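Local coordinates for protein short-chain dehydrogenase/reductase SDR (Vibrio parahaemolyticus, PDB 3GUY) that probably catalyses an NAD(P)-dependent oxidation or reduction, its substrate not being specified here, at residues D[4-9]-D[19-24]; D[127-132]-D[152-157]. The protein carries 2 engineered substitutions. All blocks are in the same frame, centred on the assembly; numbering follows the deposited sequence.

In the fold
Both contacts are buried and apolar, and in each, one helix side chain meets two residues two positions apart on the strand side of the same parallel sheet. In interaction 1 the helix supplies an aromatic ring, Tyr21, to two isoleucines of strand 4-7; in interaction 2 it supplies a branched aliphatic, Ile154, to two methionines at and just beyond strand 124-128. Their centres lie about 20 Å apart, on opposite sides of the chain's centre. No other chain of the assembly touches interaction 1, which has helix 196-207 alongside, whereas helix 141-160 of interaction 2 also faces a second subunit.

Interaction 1: D[4-9]-D[19-24]; sequences IVITGA and KLYDAE
Tyr21 lays its phenol ring against Ile4 and Ile6, two residues of strand 4-7 whose side chains leave the same side of the strand toward helix 12-23. The closer association is a CH-pi contact: CG2 of Ile4 sits over one face of the Tyr21 ring, 4.2 Å from the centroid and 18° off the ring normal. It is displaced from the middle toward the rim, with Tyr21 CE2 the nearest ring atom to Ile4 CG2 at 4.0 Å. The methyl gets there because it stands opposite the backbone N of Ile4, with CG1 placed beside that N (chi1 -39°); the two side chains run roughly perpendicular to each other.

A second apolar contact completes the pairing of the two segments. Ile6 extends its longer branch (chi2 171°), and the terminal methyl CD1 reaches CD2 of Tyr21 at 4.1 Å, approaching the ring at a slant. One side of the tyrosine thus meets a methyl from each isoleucine, and no hydrogen bond links the two segments.

Outside the pair, His204 of helix 196-207 makes an edge-to-face contact with the Tyr21 ring, while Thr28 and Val77, from the two strands flanking 4-7, also touch the tyrosine. On the same helix, the carboxylate of Asp22 accepts hydrogen bonds from the backbone N atoms of Ser46 and Asn47, tying the helix to the loop after helix 35-42.

Strand 4-7, helix 12-23 and strand 28-32 form the first beta-alpha-beta unit of the Rossmann fold, the arrangement with which short-chain dehydrogenases bind their dinucleotide cofactor.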
# COMPACT_ATOMS: atom_id res chain seq x y z
N ILE D 4 -23.54 5.05 -22.55
CA ILE D 4 -23.00 4.46 -21.33
C ILE D 4 -23.21 2.93 -21.36
O ILE D 4 -24.34 2.43 -21.35
CB ILE D 4 -23.61 5.00 -20.02
CG1 ILE D 4 -23.86 6.54 -20.06
CG2 ILE D 4 -22.70 4.60 -18.84
CD1 ILE D 4 -22.69 7.40 -20.48
N VAL D 5 -22.09 2.21 -21.43
CA VAL D 5 -22.09 0.76 -21.33
C VAL D 5 -21.81 0.35 -19.89
O VAL D 5 -20.79 0.77 -19.31
CB VAL D 5 -21.01 0.16 -22.24
CG1 VAL D 5 -21.07 -1.39 -22.15
CG2 VAL D 5 -21.23 0.66 -23.67
N ILE D 6 -22.71 -0.46 -19.34
CA ILE D 6 -22.63 -0.97 -17.99
C ILE D 6 -22.66 -2.51 -17.89
O ILE D 6 -23.66 -3.16 -18.25
CB ILE D 6 -23.79 -0.43 -17.13
CG1 ILE D 6 -23.88 1.11 -17.26
CG2 ILE D 6 -23.60 -0.91 -15.64
CD1 ILE D 6 -25.11 1.71 -16.61
N THR D 7 -21.58 -3.09 -17.37
CA THR D 7 -21.57 -4.53 -17.08
C THR D 7 -22.05 -4.77 -15.66
O THR D 7 -22.00 -3.89 -14.80
CB THR D 7 -20.20 -5.15 -17.27
OG1 THR D 7 -19.37 -4.78 -16.18
CG2 THR D 7 -19.59 -4.71 -18.60
N GLY D 8 -22.54 -5.99 -15.41
CA GLY D 8 -23.10 -6.34 -14.13
C GLY D 8 -24.37 -5.57 -13.88
O GLY D 8 -24.70 -5.30 -12.74
N ALA D 9 -25.10 -5.29 -14.96
CA ALA D 9 -26.20 -4.34 -14.95
C ALA D 9 -27.58 -4.96 -14.67
O ALA D 9 -28.59 -4.22 -14.62
CB ALA D 9 -26.22 -3.53 -16.27
N LYS D 19 -30.27 3.18 -13.80
CA LYS D 19 -31.47 3.98 -13.55
C LYS D 19 -31.15 5.47 -13.41
O LYS D 19 -31.89 6.31 -13.97
CB LYS D 19 -32.21 3.46 -12.33
CG LYS D 19 -32.74 2.09 -12.55
CD LYS D 19 -33.28 1.50 -11.28
CE LYS D 19 -33.85 0.12 -11.54
NZ LYS D 19 -34.47 -0.40 -10.29
N LEU D 20 -30.06 5.82 -12.71
CA LEU D 20 -29.70 7.24 -12.52
C LEU D 20 -29.22 7.88 -13.82
O LEU D 20 -29.50 9.08 -14.09
CB LEU D 20 -28.64 7.43 -11.42
CG LEU D 20 -28.91 7.01 -9.96
CD1 LEU D 20 -27.60 7.21 -9.18
CD2 LEU D 20 -30.05 7.75 -9.26
N TYR D 21 -28.49 7.13 -14.64
CA TYR D 21 -28.03 7.67 -15.92
C TYR D 21 -29.23 7.82 -16.88
O TYR D 21 -29.36 8.83 -17.55
CB TYR D 21 -27.00 6.74 -16.60
CG TYR D 21 -25.59 6.79 -16.09
CD1 TYR D 21 -24.84 7.98 -16.17
CD2 TYR D 21 -24.99 5.66 -15.56
CE1 TYR D 21 -23.53 8.03 -15.72
CE2 TYR D 21 -23.68 5.70 -15.11
CZ TYR D 21 -22.95 6.88 -15.20
OH TYR D 21 -21.65 6.92 -14.76
N ASP D 22 -30.09 6.80 -16.94
CA ASP D 22 -31.31 6.85 -17.74
C ASP D 22 -32.20 8.05 -17.35
O ASP D 22 -32.56 8.85 -18.21
CB ASP D 22 -32.10 5.57 -17.57
CG ASP D 22 -33.37 5.56 -18.40
OD1 ASP D 22 -33.24 5.38 -19.62
OD2 ASP D 22 -34.48 5.69 -17.84
N ALA D 23 -32.56 8.15 -16.07
CA ALA D 23 -33.24 9.33 -15.51
C ALA D 23 -32.64 10.70 -15.91
O ALA D 23 -33.36 11.69 -15.90
CB ALA D 23 -33.29 9.23 -14.01
N GLU D 24 -31.34 10.77 -16.23
CA GLU D 24 -30.73 12.01 -16.75
C GLU D 24 -30.90 12.14 -18.25
O GLU D 24 -30.20 12.92 -18.88
CB GLU D 24 -29.22 12.06 -16.52
CG GLU D 24 -28.78 12.28 -15.11
CD GLU D 24 -27.25 12.28 -15.01
OE1 GLU D 24 -26.56 11.48 -15.69
OE2 GLU D 24 -26.74 13.09 -14.22

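Interaction 2: D[127-132]-D[152-157]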
# COMPACT_ATOMS: atom_id res chain seq x y z
N MET D 127 -13.93 1.42 -13.27
CA MET D 127 -13.72 0.06 -12.76
C MET D 127 -14.17 -0.09 -11.30
O MET D 127 -13.54 0.42 -10.38
CB MET D 127 -12.27 -0.32 -12.96
CG MET D 127 -11.81 -0.33 -14.45
SD MET D 127 -12.51 -1.67 -15.52
CE MET D 127 -11.98 -3.02 -14.37
N ILE D 128 -15.25 -0.83 -11.06
CA ILE D 128 -15.73 -0.98 -9.69
C ILE D 128 -15.11 -2.22 -9.06
O ILE D 128 -15.22 -3.34 -9.59
CB ILE D 128 -17.24 -1.03 -9.61
CG1 ILE D 128 -17.83 0.28 -10.23
CG2 ILE D 128 -17.69 -1.21 -8.17
CD1 ILE D 128 -19.29 0.28 -10.28
N MET D 129 -14.43 -2.00 -7.93
CA MET D 129 -13.71 -3.08 -7.27
C MET D 129 -14.39 -3.29 -5.92
O MET D 129 -15.58 -3.58 -5.86
CB MET D 129 -12.17 -2.76 -7.18
CG MET D 129 -11.45 -2.95 -8.50
SD MET D 129 -9.83 -2.24 -8.67
CE MET D 129 -10.43 -0.51 -8.83
N SER D 130 -13.67 -3.13 -4.84
CA SER D 130 -14.20 -3.38 -3.51
C SER D 130 -13.13 -2.86 -2.58
O SER D 130 -11.95 -2.70 -2.99
CB SER D 130 -14.42 -4.88 -3.28
OG SER D 130 -14.31 -5.20 -1.89
N THR D 131 -13.53 -2.56 -1.34
CA THR D 131 -12.54 -2.24 -0.30
C THR D 131 -11.59 -3.42 -0.06
O THR D 131 -10.45 -3.19 0.35
CB THR D 131 -13.17 -1.76 1.00
OG1 THR D 131 -14.13 -2.71 1.46
CG2 THR D 131 -13.89 -0.41 0.73
N ALA D 132 -12.02 -4.63 -0.41
CA ALA D 132 -11.15 -5.83 -0.34
C ALA D 132 -9.91 -5.75 -1.27
O ALA D 132 -9.00 -6.55 -1.13
CB ALA D 132 -11.96 -7.09 -0.64
N GLY D 152 -4.04 -4.11 -9.45
CA GLY D 152 -2.74 -4.14 -10.06
C GLY D 152 -2.86 -3.98 -11.56
O GLY D 152 -2.05 -3.28 -12.16
N LEU D 153 -3.85 -4.63 -12.14
CA LEU D 153 -4.17 -4.47 -13.57
C LEU D 153 -4.45 -3.02 -13.89
O LEU D 153 -3.74 -2.41 -14.73
CB LEU D 153 -5.37 -5.32 -13.94
CG LEU D 153 -5.84 -5.31 -15.38
CD1 LEU D 153 -4.95 -6.27 -16.23
CD2 LEU D 153 -7.29 -5.72 -15.40
N ILE D 154 -5.43 -2.43 -13.22
CA ILE D 154 -5.81 -1.02 -13.60
C ILE D 154 -4.68 -0.01 -13.33
O ILE D 154 -4.51 0.92 -14.08
CB ILE D 154 -7.17 -0.60 -13.05
CG1 ILE D 154 -7.18 -0.33 -11.54
CG2 ILE D 154 -8.21 -1.67 -13.31
CD1 ILE D 154 -7.12 1.14 -11.17
N GLU D 155 -3.85 -0.23 -12.30
CA GLU D 155 -2.82 0.74 -11.99
C GLU D 155 -1.66 0.68 -13.00
O GLU D 155 -1.03 1.69 -13.34
CB GLU D 155 -2.35 0.61 -10.56
CG GLU D 155 -3.42 0.91 -9.51
CD GLU D 155 -3.70 2.40 -9.25
OE1 GLU D 155 -3.34 3.27 -10.09
OE2 GLU D 155 -4.32 2.72 -8.19
N SER D 156 -1.48 -0.50 -13.54
CA SER D 156 -0.57 -0.71 -14.62
C SER D 156 -1.06 -0.12 -15.94
O SER D 156 -0.26 0.54 -16.65
CB SER D 156 -0.31 -2.20 -14.77
OG SER D 156 0.28 -2.73 -13.57
N VAL D 157 -2.31 -0.40 -16.28
CA VAL D 157 -2.93 0.06 -17.55
C VAL D 157 -2.99 1.63 -17.46
O VAL D 157 -2.65 2.33 -18.45
CB VAL D 157 -4.27 -0.65 -17.87
CG1 VAL D 157 -4.93 -0.10 -19.16
CG2 VAL D 157 -4.12 -2.18 -17.97
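The beta-alpha-beta unit of strand 124-128, helix 141-160 and strand 167-174 contains this contact, in which Ile154 of the helix faces Met127 and Met129. CG2 of Ile154 packs 4.0 Å from CG of Met127. Met127 bends at chi2 (-69°) and again at chi3, which folds Met127 CE back to 4.1 Å from Ile154 CG2, so that this one methyl meets both carbons bonded to the sulfur. The other branch of Ile154 serves the second methionine: its CG1 lies 4.2 Å from CE of Met129, whose chain is extended at chi2 (164°). Val150, one helical turn earlier, touches both methionines as well. In this Rossmann-type fold, strand 124-128 is an interior strand of the parallel sheet, between strands 75-78 and 167-174, and beyond it the chain turns at Ser130, where OG accepts from Ala132 N at 2.8 Å in an ST turn. Tyr143, near the start of helix 141-160, touches Ser130 and Ala132. On the helix itself, Gly152 O receives two donors from opposite faces of its carbonyl plane, Ser156 N at 3.2 Å and Ser156 OG at 2.8 Å. Ser156 OG also hydrogen-bonds Lys137 N of the second subunit, and Leu153 and Ser156 pack on Ser141 of that subunit.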